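Local coordinates for uncharacterized protein (Bacillus thuringiensis serovar kurstaki, PDB 4XE7) that is a bacterial actin-like protein of the ParM type that probably binds nucleotide and assembles into filaments that segregate plasmid DNA, at residues Met10-Phe15 / Ser147-Gly152; Met170-His175 / Ile191-Gly196; Ala239-Asn244 / Asn259-Thr264; Asn265-Glu270 / Leu345-Asp350. One frame throughout, in Å; residues are numbered along the deposited sequence.

Contact 1 (Met10-Phe15 / Ser147-Gly152)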
loop_
_atom_site.group_PDB
_atom_site.type_symbol
_atom_site.label_atom_id
_atom_site.label_comp_id
_atom_site.label_asym_id
_atom_site.label_seq_id
_atom_site.Cartn_x
_atom_site.Cartn_y
_atom_site.Cartn_z
ATOM N N MET A 10 -8.543 -13.597 18.141
ATOM C CA MET A 10 -8.720 -12.223 17.703
ATOM C C MET A 10 -7.690 -11.854 16.649
ATOM O O MET A 10 -6.610 -12.456 16.575
ATOM C CB MET A 10 -8.618 -11.261 18.894
ATOM C CG MET A 10 -7.188 -11.112 19.431
ATOM S SD MET A 10 -6.283 -9.737 18.665
ATOM C CE MET A 10 -7.432 -8.394 19.064
ATOM N N LEU A 11 -8.050 -10.868 15.836
ATOM C CA LEU A 11 -7.162 -10.285 14.850
ATOM C C LEU A 11 -7.104 -8.791 15.137
ATOM O O LEU A 11 -8.142 -8.129 15.246
ATOM C CB LEU A 11 -7.656 -10.552 13.423
ATOM C CG LEU A 11 -6.933 -9.822 12.283
ATOM C CD1 LEU A 11 -5.480 -10.330 12.083
ATOM C CD2 LEU A 11 -7.740 -9.923 10.990
ATOM N N LEU A 12 -5.895 -8.267 15.287
ATOM C CA LEU A 12 -5.728 -6.834 15.470
ATOM C C LEU A 12 -5.202 -6.221 14.172
ATOM O O LEU A 12 -4.035 -6.389 13.844
ATOM C CB LEU A 12 -4.778 -6.540 16.630
ATOM C CG LEU A 12 -4.752 -5.062 17.025
ATOM C CD1 LEU A 12 -6.019 -4.689 17.818
ATOM C CD2 LEU A 12 -3.484 -4.696 17.788
ATOM N N GLY A 13 -6.067 -5.527 13.430
ATOM C CA GLY A 13 -5.672 -4.937 12.164
ATOM C C GLY A 13 -6.040 -3.475 11.971
ATOM O O GLY A 13 -6.738 -2.860 12.800
ATOM N N GLY A 14 -5.543 -2.914 10.874
ATOM C CA GLY A 14 -5.907 -1.580 10.431
ATOM C C GLY A 14 -6.405 -1.769 9.017
ATOM O O GLY A 14 -5.772 -2.466 8.230
ATOM N N PHE A 15 -7.540 -1.166 8.688
ATOM C CA PHE A 15 -8.200 -1.485 7.432
ATOM C C PHE A 15 -8.393 -0.234 6.602
ATOM O O PHE A 15 -9.163 0.665 6.952
ATOM C CB PHE A 15 -9.527 -2.195 7.702
ATOM C CG PHE A 15 -9.381 -3.366 8.626
ATOM C CD1 PHE A 15 -9.576 -3.213 9.995
ATOM C CD2 PHE A 15 -8.988 -4.603 8.138
ATOM C CE1 PHE A 15 -9.413 -4.281 10.858
ATOM C CE2 PHE A 15 -8.817 -5.687 9.001
ATOM C CZ PHE A 15 -9.030 -5.521 10.363
ATOM N N SER A 147 -12.408 -12.435 16.797
ATOM C CA SER A 147 -13.005 -11.148 17.083
ATOM C C SER A 147 -12.133 -10.097 16.404
ATOM O O SER A 147 -10.915 -10.121 16.551
ATOM C CB SER A 147 -13.092 -10.905 18.585
ATOM O OG SER A 147 -13.431 -9.562 18.842
ATOM N N VAL A 148 -12.751 -9.204 15.641
ATOM C CA VAL A 148 -12.031 -8.183 14.882
ATOM C C VAL A 148 -12.481 -6.769 15.272
ATOM O O VAL A 148 -13.472 -6.259 14.745
ATOM C CB VAL A 148 -12.246 -8.361 13.362
ATOM C CG1 VAL A 148 -11.512 -7.273 12.575
ATOM C CG2 VAL A 148 -11.803 -9.733 12.928
ATOM N N PRO A 149 -11.763 -6.130 16.209
ATOM C CA PRO A 149 -12.107 -4.730 16.491
ATOM C C PRO A 149 -11.769 -3.851 15.286
ATOM O O PRO A 149 -10.609 -3.799 14.862
ATOM C CB PRO A 149 -11.246 -4.380 17.705
ATOM C CG PRO A 149 -10.082 -5.336 17.640
ATOM C CD PRO A 149 -10.621 -6.609 17.008
ATOM N N PHE A 150 -12.773 -3.177 14.730
ATOM C CA PHE A 150 -12.571 -2.495 13.462
ATOM C C PHE A 150 -11.915 -1.122 13.613
ATOM O O PHE A 150 -12.453 -0.224 14.238
ATOM C CB PHE A 150 -13.897 -2.339 12.703
ATOM C CG PHE A 150 -13.707 -1.823 11.314
ATOM C CD1 PHE A 150 -13.190 -2.649 10.328
ATOM C CD2 PHE A 150 -13.970 -0.500 11.007
ATOM C CE1 PHE A 150 -12.981 -2.181 9.044
ATOM C CE2 PHE A 150 -13.757 -0.019 9.723
ATOM C CZ PHE A 150 -13.257 -0.859 8.745
ATOM N N SER A 151 -10.761 -0.939 12.994
ATOM C CA SER A 151 -10.177 0.392 12.981
ATOM C C SER A 151 -9.996 0.806 11.533
ATOM O O SER A 151 -9.144 0.278 10.822
ATOM C CB SER A 151 -8.851 0.426 13.749
ATOM O OG SER A 151 -8.212 1.691 13.639
ATOM N N GLY A 152 -10.829 1.730 11.083
ATOM C CA GLY A 152 -10.699 2.224 9.735
ATOM C C GLY A 152 -10.660 3.735 9.681
ATOM O O GLY A 152 -10.363 4.419 10.667
HETATM O O HOH W 1 -8.672 -5.922 14.051
#
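The carbonyl oxygen of Pro149, facing Leu11 and Gly13, is gripped by two donors: a water at 3.0 Å from Pro149 O, and the amide ND2 of Asn411 on helix 402-418. The setting is a pair of strands running in the same sense in what appears to be the first domain of an actin-like fold; the short segments 13-15 and 150-152, of strands 13-17 and 145-154, diverge by 43°. The register is kept across the contact, but in its middle a water joins the two backbones. The same molecule donates to Leu11 O (2.6 Å) and accepts from Gly13 N, so one solvent oxygen joins three backbone groups. Pro149 has no N-H to offer Leu11 O, which its CD approaches at 3.4 Å; the water donates to that oxygen instead. Direct pairing survives on either side of the water, where Leu11 N donates to Ser147 O at 3.0 Å and Phe15 N to Ser151 O at 3.0 Å.

Phe15 carries the apolar half. Its CG is anti to the carbonyl carbon (chi1 -52°), and from there the ring reaches Val148, with CZ 3.8 Å from Val148 CG1. Phe150 lies nearly parallel to it, the planes 8° apart, but the rings are slid so far that they barely overlap; CD1 and CE1 of Phe150 lie against Phe15 CD1, and CE1 also against its CB. Met134 of helix 123-140 touches both rings. Gly13, without a side chain, leaves room for Phe15 CZ, and the rim of the Phe15 ring meets the bridging water oxygen in its own plane.

Contact 2 (Met170-His175 / Ile191-Gly196)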
loop_
_atom_site.group_PDB
_atom_site.type_symbol
_atom_site.label_atom_id
_atom_site.label_comp_id
_atom_site.label_asym_id
_atom_site.label_seq_id
_atom_site.Cartn_x
_atom_site.Cartn_y
_atom_site.Cartn_z
ATOM N N MET A 170 -22.865 -0.727 9.982
ATOM C CA MET A 170 -22.844 -1.583 8.809
ATOM C C MET A 170 -22.002 -2.835 9.081
ATOM O O MET A 170 -22.378 -3.943 8.693
ATOM C CB MET A 170 -22.288 -0.799 7.613
ATOM C CG MET A 170 -22.276 -1.527 6.272
ATOM S SD MET A 170 -21.386 -0.567 5.013
ATOM C CE MET A 170 -22.548 -0.662 3.656
ATOM N N LEU A 171 -20.883 -2.654 9.785
ATOM C CA LEU A 171 -19.901 -3.729 9.982
ATOM C C LEU A 171 -20.127 -4.629 11.201
ATOM O O LEU A 171 -19.654 -5.766 11.226
ATOM C CB LEU A 171 -18.501 -3.124 10.087
ATOM C CG LEU A 171 -18.078 -2.290 8.884
ATOM C CD1 LEU A 171 -16.659 -1.784 9.080
ATOM C CD2 LEU A 171 -18.158 -3.143 7.628
ATOM N N TYR A 172 -20.818 -4.125 12.217
ATOM C CA TYR A 172 -21.032 -4.907 13.430
ATOM C C TYR A 172 -21.739 -6.213 13.103
ATOM O O TYR A 172 -22.565 -6.271 12.192
ATOM C CB TYR A 172 -21.854 -4.122 14.456
ATOM C CG TYR A 172 -21.142 -2.932 15.059
ATOM C CD1 TYR A 172 -19.760 -2.926 15.210
ATOM C CD2 TYR A 172 -21.856 -1.816 15.482
ATOM C CE1 TYR A 172 -19.107 -1.836 15.765
ATOM C CE2 TYR A 172 -21.218 -0.729 16.037
ATOM C CZ TYR A 172 -19.844 -0.742 16.177
ATOM O OH TYR A 172 -19.207 0.344 16.728
ATOM N N GLY A 173 -21.402 -7.262 13.840
ATOM C CA GLY A 173 -22.054 -8.538 13.654
ATOM C C GLY A 173 -21.120 -9.654 13.250
ATOM O O GLY A 173 -19.891 -9.562 13.370
ATOM N N GLU A 174 -21.725 -10.728 12.762
ATOM C CA GLU A 174 -21.001 -11.935 12.444
ATOM C C GLU A 174 -20.896 -12.076 10.933
ATOM O O GLU A 174 -21.826 -11.728 10.217
ATOM C CB GLU A 174 -21.697 -13.142 13.067
ATOM C CG GLU A 174 -20.845 -14.393 13.116
ATOM C CD GLU A 174 -21.605 -15.590 13.650
ATOM O OE1 GLU A 174 -21.834 -16.539 12.868
ATOM O OE2 GLU A 174 -21.967 -15.578 14.848
ATOM N N HIS A 175 -19.745 -12.548 10.464
ATOM C CA HIS A 175 -19.488 -12.756 9.041
ATOM C C HIS A 175 -18.648 -14.010 8.843
ATOM O O HIS A 175 -17.656 -14.207 9.545
ATOM C CB HIS A 175 -18.758 -11.552 8.432
ATOM C CG HIS A 175 -19.189 -10.236 8.996
ATOM N ND1 HIS A 175 -20.162 -9.454 8.393
ATOM C CD2 HIS A 175 -18.797 -9.563 10.092
ATOM C CE1 HIS A 175 -20.339 -8.364 9.106
ATOM N NE2 HIS A 175 -19.528 -8.395 10.149
ATOM N N ILE A 191 -15.852 -14.369 11.593
ATOM C CA ILE A 191 -15.422 -13.029 11.984
ATOM C C ILE A 191 -16.502 -12.347 12.788
ATOM O O ILE A 191 -17.631 -12.193 12.320
ATOM C CB ILE A 191 -15.092 -12.152 10.746
ATOM C CG1 ILE A 191 -13.888 -12.719 9.989
ATOM C CG2 ILE A 191 -14.900 -10.668 11.139
ATOM C CD1 ILE A 191 -13.775 -12.218 8.537
ATOM N N THR A 192 -16.161 -11.933 13.996
ATOM C CA THR A 192 -17.097 -11.174 14.793
ATOM C C THR A 192 -16.560 -9.775 15.053
ATOM O O THR A 192 -15.461 -9.601 15.563
ATOM C CB THR A 192 -17.385 -11.874 16.126
ATOM O OG1 THR A 192 -17.777 -13.226 15.870
ATOM C CG2 THR A 192 -18.496 -11.150 16.886
ATOM N N ILE A 193 -17.346 -8.779 14.680
ATOM C CA ILE A 193 -16.996 -7.397 14.943
ATOM C C ILE A 193 -17.980 -6.846 15.957
ATOM O O ILE A 193 -19.177 -6.761 15.677
ATOM C CB ILE A 193 -17.028 -6.553 13.658
ATOM C CG1 ILE A 193 -16.184 -7.222 12.564
ATOM C CG2 ILE A 193 -16.572 -5.132 13.951
ATOM C CD1 ILE A 193 -16.289 -6.541 11.206
ATOM N N ASN A 194 -17.470 -6.481 17.128
ATOM C CA ASN A 194 -18.294 -6.009 18.241
ATOM C C ASN A 194 -18.160 -4.523 18.512
ATOM O O ASN A 194 -19.041 -3.900 19.103
ATOM C CB ASN A 194 -17.929 -6.776 19.509
ATOM C CG ASN A 194 -18.174 -8.254 19.372
ATOM O OD1 ASN A 194 -19.283 -8.680 19.043
ATOM N ND2 ASN A 194 -17.132 -9.053 19.600
ATOM N N ASP A 195 -17.035 -3.964 18.089
ATOM C CA ASP A 195 -16.733 -2.566 18.337
ATOM C C ASP A 195 -15.675 -2.104 17.347
ATOM O O ASP A 195 -15.114 -2.912 16.594
ATOM C CB ASP A 195 -16.270 -2.347 19.787
ATOM C CG ASP A 195 -15.089 -3.244 20.189
ATOM O OD1 ASP A 195 -15.154 -3.865 21.273
ATOM O OD2 ASP A 195 -14.083 -3.314 19.450
ATOM N N GLY A 196 -15.409 -0.809 17.340
ATOM C CA GLY A 196 -14.423 -0.272 16.430
ATOM C C GLY A 196 -14.143 1.199 16.650
ATOM O O GLY A 196 -14.701 1.823 17.548
#
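Gly173 and Ile193 open a beta hairpin whose backbone bonds show how antiparallel pairing sets the frame for side-chain contacts. Gly173 N gives to Ile193 O at 2.9 Å and Ile193 N returns a bond to Gly173 O; two residues on, His175 and Ile191 exchange the same pair, with Ile191 N 2.7 Å from His175 O. Glu174 and Thr192 form the non-hydrogen-bonded pair between them. Gly173 adopts a positive phi (119°) that a residue with a CB would hardly tolerate, letting the chain turn from helix 164-171 into the strand.

A side-chain bond lies within 170-175: His175 NE2 donates to Leu171 O at 2.8 Å, the oxygen lying in the ring plane, while ND1 is bonded to Ser79. The ring is thus fixed at both nitrogens.

Apolar packing sets Ile193 CD1 4.2 Å from Leu171 CB and its CG2 4.1 Å from Tyr172 CD1. CD1 also makes van der Waals contact with Leu171 O. At the open end of the hairpin, Tyr172 lays one ring face against Asn194 O, with CE1 3.6 Å from Asp195 CA.

Strand 145-154 continues the sheet past strand 188-200, bonding to Thr192 and Asp195, and Met134 of helix 123-140 packs on both Ile191 and Ile193.

Contact 3 (Ala239-Asn244 / Asn259-Thr264)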
loop_
_atom_site.group_PDB
_atom_site.type_symbol
_atom_site.label_atom_id
_atom_site.label_comp_id
_atom_site.label_asym_id
_atom_site.label_seq_id
_atom_site.Cartn_x
_atom_site.Cartn_y
_atom_site.Cartn_z
ATOM N N ALA A 239 4.480 7.769 -9.022
ATOM C CA ALA A 239 5.085 7.470 -10.320
ATOM C C ALA A 239 4.718 8.519 -11.372
ATOM O O ALA A 239 5.564 8.924 -12.178
ATOM C CB ALA A 239 4.668 6.069 -10.792
ATOM N N GLY A 240 3.466 8.963 -11.352
ATOM C CA GLY A 240 2.970 9.897 -12.356
ATOM C C GLY A 240 2.567 11.242 -11.785
ATOM O O GLY A 240 2.388 12.208 -12.510
ATOM N N THR A 241 2.425 11.312 -10.466
ATOM C CA THR A 241 1.960 12.529 -9.820
ATOM C C THR A 241 2.618 12.707 -8.467
ATOM O O THR A 241 3.116 11.748 -7.872
ATOM C CB THR A 241 0.420 12.528 -9.567
ATOM O OG1 THR A 241 0.085 11.412 -8.731
ATOM C CG2 THR A 241 -0.374 12.452 -10.866
ATOM N N SER A 242 2.563 13.938 -7.971
ATOM C CA SER A 242 2.913 14.232 -6.592
ATOM C C SER A 242 1.721 14.896 -5.920
ATOM O O SER A 242 1.093 15.793 -6.499
ATOM C CB SER A 242 4.151 15.136 -6.517
ATOM O OG SER A 242 5.305 14.459 -6.984
ATOM N N ASP A 243 1.397 14.451 -4.706
ATOM C CA ASP A 243 0.284 15.033 -3.950
ATOM C C ASP A 243 0.786 15.872 -2.757
ATOM O O ASP A 243 1.394 15.339 -1.822
ATOM C CB ASP A 243 -0.646 13.907 -3.482
ATOM C CG ASP A 243 -1.905 14.420 -2.810
ATOM O OD1 ASP A 243 -2.833 14.850 -3.532
ATOM O OD2 ASP A 243 -1.969 14.373 -1.561
ATOM N N ASN A 244 0.578 17.181 -2.806
ATOM C CA ASN A 244 1.049 18.033 -1.711
ATOM C C ASN A 244 -0.108 18.377 -0.781
ATOM O O ASN A 244 -0.891 19.267 -1.072
ATOM C CB ASN A 244 1.699 19.303 -2.253
ATOM C CG ASN A 244 2.723 19.010 -3.332
ATOM O OD1 ASN A 244 2.457 19.163 -4.529
ATOM N ND2 ASN A 244 3.893 18.549 -2.913
ATOM N N ASN A 259 -2.102 19.005 -6.228
ATOM C CA ASN A 259 -1.420 17.843 -6.773
ATOM C C ASN A 259 -0.886 18.179 -8.146
ATOM O O ASN A 259 -1.510 18.949 -8.873
ATOM C CB ASN A 259 -2.357 16.638 -6.842
ATOM C CG ASN A 259 -3.601 16.918 -7.651
ATOM O OD1 ASN A 259 -3.571 16.890 -8.883
ATOM N ND2 ASN A 259 -4.707 17.194 -6.964
ATOM N N THR A 260 0.271 17.621 -8.500
ATOM C CA THR A 260 0.904 17.954 -9.776
ATOM C C THR A 260 1.289 16.721 -10.583
ATOM O O THR A 260 1.149 15.582 -10.121
ATOM C CB THR A 260 2.181 18.814 -9.578
ATOM O OG1 THR A 260 3.253 17.991 -9.101
ATOM C CG2 THR A 260 1.926 19.954 -8.595
ATOM N N ASP A 261 1.789 16.964 -11.792
ATOM C CA ASP A 261 2.228 15.890 -12.676
ATOM C C ASP A 261 3.719 15.571 -12.505
ATOM O O ASP A 261 4.319 14.945 -13.376
ATOM C CB ASP A 261 1.939 16.248 -14.142
ATOM C CG ASP A 261 0.453 16.355 -14.429
ATOM O OD1 ASP A 261 -0.328 15.681 -13.727
ATOM O OD2 ASP A 261 0.065 17.103 -15.355
ATOM N N LEU A 262 4.317 16.006 -11.398
ATOM C CA LEU A 262 5.719 15.691 -11.128
ATOM C C LEU A 262 5.853 14.249 -10.611
ATOM O O LEU A 262 5.619 13.980 -9.428
ATOM C CB LEU A 262 6.316 16.688 -10.120
ATOM C CG LEU A 262 7.812 16.522 -9.805
ATOM C CD1 LEU A 262 8.679 16.540 -11.072
ATOM C CD2 LEU A 262 8.305 17.600 -8.832
ATOM N N GLY A 263 6.232 13.333 -11.504
ATOM C CA GLY A 263 6.299 11.910 -11.199
ATOM C C GLY A 263 7.702 11.373 -11.421
ATOM O O GLY A 263 8.549 12.087 -11.946
ATOM N N THR A 264 7.957 10.130 -11.021
ATOM C CA THR A 264 9.239 9.490 -11.350
ATOM C C THR A 264 9.293 8.918 -12.777
ATOM O O THR A 264 10.392 8.674 -13.312
ATOM C CB THR A 264 9.562 8.335 -10.385
ATOM O OG1 THR A 264 8.465 7.407 -10.381
ATOM C CG2 THR A 264 9.831 8.872 -8.968
HETATM O O HOH W 2 3.993 18.458 -6.778
#
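Ser242 and Leu262 hold the tight part of this contact: OG gives its proton to Leu262 O at 2.5 Å, approaching in the carbonyl plane. The hydroxyl sits anti to its own carbonyl carbon (chi1 -67°), and it is also bonded to NE2 of Gln351 on helix 337-362. Just beyond, Gly263 presses its CA to 3.2 Å from Ala239 O, a spot with no room for a side chain. The backbone here is the hairpin of strands 242-248 and 251-260. Ser242 N reaches Thr260 O from above the carbonyl plane, whereas Thr260 N meets Ser242 O almost straight on at 2.8 Å. Thr260 then closes an ST turn, its OG1 accepting from Leu262 N. On this same face a water spans Thr260 OG1, at 2.5 Å, and OD1 of Asn244, whose ND2 is bonded to Asn235 OD1.

The face of Asp243 and Asn259 is looser. Asp243 OD1 comes no closer than 3.8 Å to Asn259 CB, although the carboxylate and amide planes are nearly parallel, 11° apart. Thr241 and Asp261 lie at the surface, yet Thr241 CB sits 3.2 Å from Thr260 O.

The Gly-Ala-Gly run at 238-240 follows strand 232-237 as the second phosphate loop does in actin-like proteins, so it may lie by the nucleotide. Two partners on Ser242 OG would be expected to limit its freedom at the start of the strand.

Contact 4 (Asn265-Glu270 / Leu345-Asp350)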
loop_
_atom_site.group_PDB
_atom_site.type_symbol
_atom_site.label_atom_id
_atom_site.label_comp_id
_atom_site.label_asym_id
_atom_site.label_seq_id
_atom_site.Cartn_x
_atom_site.Cartn_y
_atom_site.Cartn_z
ATOM N N ASN A 265 8.120 8.710 -13.376
ATOM C CA ASN A 265 8.001 8.041 -14.670
ATOM C C ASN A 265 8.959 8.584 -15.724
ATOM O O ASN A 265 9.773 7.842 -16.279
ATOM C CB ASN A 265 6.556 8.132 -15.205
ATOM C CG ASN A 265 5.625 7.119 -14.562
ATOM O OD1 ASN A 265 6.070 6.168 -13.908
ATOM N ND2 ASN A 265 4.324 7.310 -14.756
ATOM N N LYS A 266 8.879 9.879 -15.999
ATOM C CA LYS A 266 9.715 10.433 -17.061
ATOM C C LYS A 266 11.216 10.332 -16.754
ATOM O O LYS A 266 12.017 10.231 -17.676
ATOM C CB LYS A 266 9.325 11.882 -17.331
ATOM C CG LYS A 266 7.817 12.079 -17.335
ATOM C CD LYS A 266 7.367 13.050 -18.408
ATOM C CE LYS A 266 5.861 12.999 -18.576
ATOM N NZ LYS A 266 5.385 14.016 -19.553
ATOM N N TYR A 267 11.595 10.353 -15.471
ATOM C CA TYR A 267 13.013 10.289 -15.086
ATOM C C TYR A 267 13.550 8.883 -15.281
ATOM O O TYR A 267 14.680 8.679 -15.746
ATOM C CB TYR A 267 13.221 10.749 -13.628
ATOM C CG TYR A 267 12.806 12.189 -13.420
ATOM C CD1 TYR A 267 13.741 13.226 -13.496
ATOM C CD2 TYR A 267 11.458 12.525 -13.196
ATOM C CE1 TYR A 267 13.341 14.563 -13.328
ATOM C CE2 TYR A 267 11.054 13.835 -13.043
ATOM C CZ TYR A 267 12.001 14.855 -13.100
ATOM O OH TYR A 267 11.592 16.161 -12.940
ATOM N N ILE A 268 12.729 7.913 -14.914
ATOM C CA ILE A 268 13.062 6.506 -15.097
ATOM C C ILE A 268 13.140 6.155 -16.591
ATOM O O ILE A 268 14.060 5.449 -17.021
ATOM C CB ILE A 268 12.035 5.614 -14.354
ATOM C CG1 ILE A 268 12.271 5.755 -12.837
ATOM C CG2 ILE A 268 12.109 4.154 -14.856
ATOM C CD1 ILE A 268 11.105 5.304 -11.936
ATOM N N ASP A 269 12.213 6.692 -17.385
ATOM C CA ASP A 269 12.227 6.406 -18.819
ATOM C C ASP A 269 13.528 6.867 -19.432
ATOM O O ASP A 269 14.126 6.149 -20.249
ATOM C CB ASP A 269 11.052 7.057 -19.541
ATOM C CG ASP A 269 9.715 6.473 -19.109
ATOM O OD1 ASP A 269 9.725 5.360 -18.550
ATOM O OD2 ASP A 269 8.673 7.113 -19.331
ATOM N N GLU A 270 13.978 8.050 -19.024
ATOM C CA GLU A 270 15.216 8.605 -19.554
ATOM C C GLU A 270 16.408 7.756 -19.144
ATOM O O GLU A 270 17.315 7.506 -19.959
ATOM C CB GLU A 270 15.406 10.044 -19.085
ATOM C CG GLU A 270 16.608 10.730 -19.687
ATOM C CD GLU A 270 16.633 12.218 -19.389
ATOM O OE1 GLU A 270 15.924 12.655 -18.453
ATOM O OE2 GLU A 270 17.356 12.949 -20.099
ATOM N N LEU A 345 19.137 12.293 -9.157
ATOM C CA LEU A 345 19.430 13.593 -8.569
ATOM C C LEU A 345 18.717 14.706 -9.328
ATOM O O LEU A 345 18.343 15.722 -8.736
ATOM C CB LEU A 345 20.937 13.841 -8.531
ATOM C CG LEU A 345 21.692 12.857 -7.648
ATOM C CD1 LEU A 345 23.195 13.096 -7.753
ATOM C CD2 LEU A 345 21.230 12.994 -6.212
ATOM N N LYS A 346 18.538 14.516 -10.635
ATOM C CA LYS A 346 17.723 15.434 -11.429
ATOM C C LYS A 346 16.290 15.465 -10.868
ATOM O O LYS A 346 15.687 16.532 -10.662
ATOM C CB LYS A 346 17.733 15.007 -12.897
ATOM C CG LYS A 346 17.125 15.996 -13.860
ATOM C CD LYS A 346 17.793 15.893 -15.228
ATOM C CE LYS A 346 17.688 14.493 -15.808
ATOM N NZ LYS A 346 18.732 14.247 -16.851
ATOM N N TYR A 347 15.765 14.281 -10.586
ATOM C CA TYR A 347 14.450 14.161 -9.959
ATOM C C TYR A 347 14.431 14.789 -8.558
ATOM O O TYR A 347 13.492 15.500 -8.198
ATOM C CB TYR A 347 14.033 12.685 -9.891
ATOM C CG TYR A 347 12.771 12.461 -9.078
ATOM C CD1 TYR A 347 11.511 12.727 -9.615
ATOM C CD2 TYR A 347 12.838 11.972 -7.785
ATOM C CE1 TYR A 347 10.350 12.502 -8.871
ATOM C CE2 TYR A 347 11.689 11.755 -7.036
ATOM C CZ TYR A 347 10.447 12.027 -7.584
ATOM O OH TYR A 347 9.306 11.819 -6.832
ATOM N N ALA A 348 15.467 14.511 -7.767
ATOM C CA ALA A 348 15.576 15.090 -6.416
ATOM C C ALA A 348 15.560 16.623 -6.426
ATOM O O ALA A 348 14.893 17.255 -5.621
ATOM C CB ALA A 348 16.830 14.606 -5.738
ATOM N N GLU A 349 16.303 17.204 -7.352
ATOM C CA GLU A 349 16.396 18.648 -7.488
ATOM C C GLU A 349 15.043 19.254 -7.903
ATOM O O GLU A 349 14.598 20.275 -7.356
ATOM C CB GLU A 349 17.504 18.989 -8.500
ATOM C CG GLU A 349 17.831 20.474 -8.611
ATOM C CD GLU A 349 18.096 21.120 -7.260
ATOM O OE1 GLU A 349 19.056 20.709 -6.572
ATOM O OE2 GLU A 349 17.339 22.046 -6.887
ATOM N N ASP A 350 14.361 18.619 -8.844
ATOM C CA ASP A 350 13.042 19.106 -9.239
ATOM C C ASP A 350 12.031 18.984 -8.099
ATOM O O ASP A 350 11.224 19.884 -7.868
ATOM C CB ASP A 350 12.551 18.361 -10.472
ATOM C CG ASP A 350 13.320 18.765 -11.716
ATOM O OD1 ASP A 350 13.879 19.892 -11.710
ATOM O OD2 ASP A 350 13.363 17.972 -12.682
#
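Lys346 meets both Tyr267 and Glu270. Its CG lies 4.1 Å from Tyr267 CE1, at the start of a chain that bends at chi3 (58°), a turn that brings CE to 3.7 Å from Glu270 OE1. The ammonium NZ then stands 3.6 Å from the same oxygen, a long salt bridge. Glu270 reaches for it with an extended chain that crosses the lysine at about a right angle, and since Lys346 is exposed, the pair lies on the solvent side of the contact.

Tyr347, next in line, meets the face of Tyr267. Its CB lies over that ring, 3.8 Å from the centroid, a CH-pi contact, and its CA approaches the same face near CE1. The ring beyond turns its edge to that face in a T-shaped stack, planes 74° apart, with CD1 3.6 Å from Tyr267 CD2. Behind these rings are helices 265-279 and 337-362, in what is probably the second domain of the actin-like fold. Their segment axes run roughly antiparallel and approach to 10.1 Å, a separation that the Tyr267 ring bridges. Another ring, Phe376 of helix 372-376, meets Tyr347 edge-to-face and touches Tyr267 too.

One helical turn on, Asp350 receives the phenol: Tyr267 OH donates to OD2 at 2.5 Å. The carboxylate oxygen lies at the ring's edge, in its plane, and is met on its anti side, with the hydroxyl 19° out of the carboxylate plane.

Overall arrangement
The four contacts form two pairs on opposite sides of the chain's centre. Contacts 1 and 2, centres 10 Å apart, share one sheet: Val148 N lies 2.7 Å from Thr192 O, probably a hydrogen bond, and Phe150 packs on Leu171. Contacts 3 and 4, centres 12 Å apart, run into each other through the chain, with Ala239 O 2.8 Å from Asn265 N and Leu262 resting on Tyr267 OH. Between the pairs, contacts 1 and 3 come closest, about 18 Å between nearest atoms. In actin-like proteins the nucleotide lies between the two domains, so these two contacts probably lie on either side of the nucleotide cleft. The structure is the apo form.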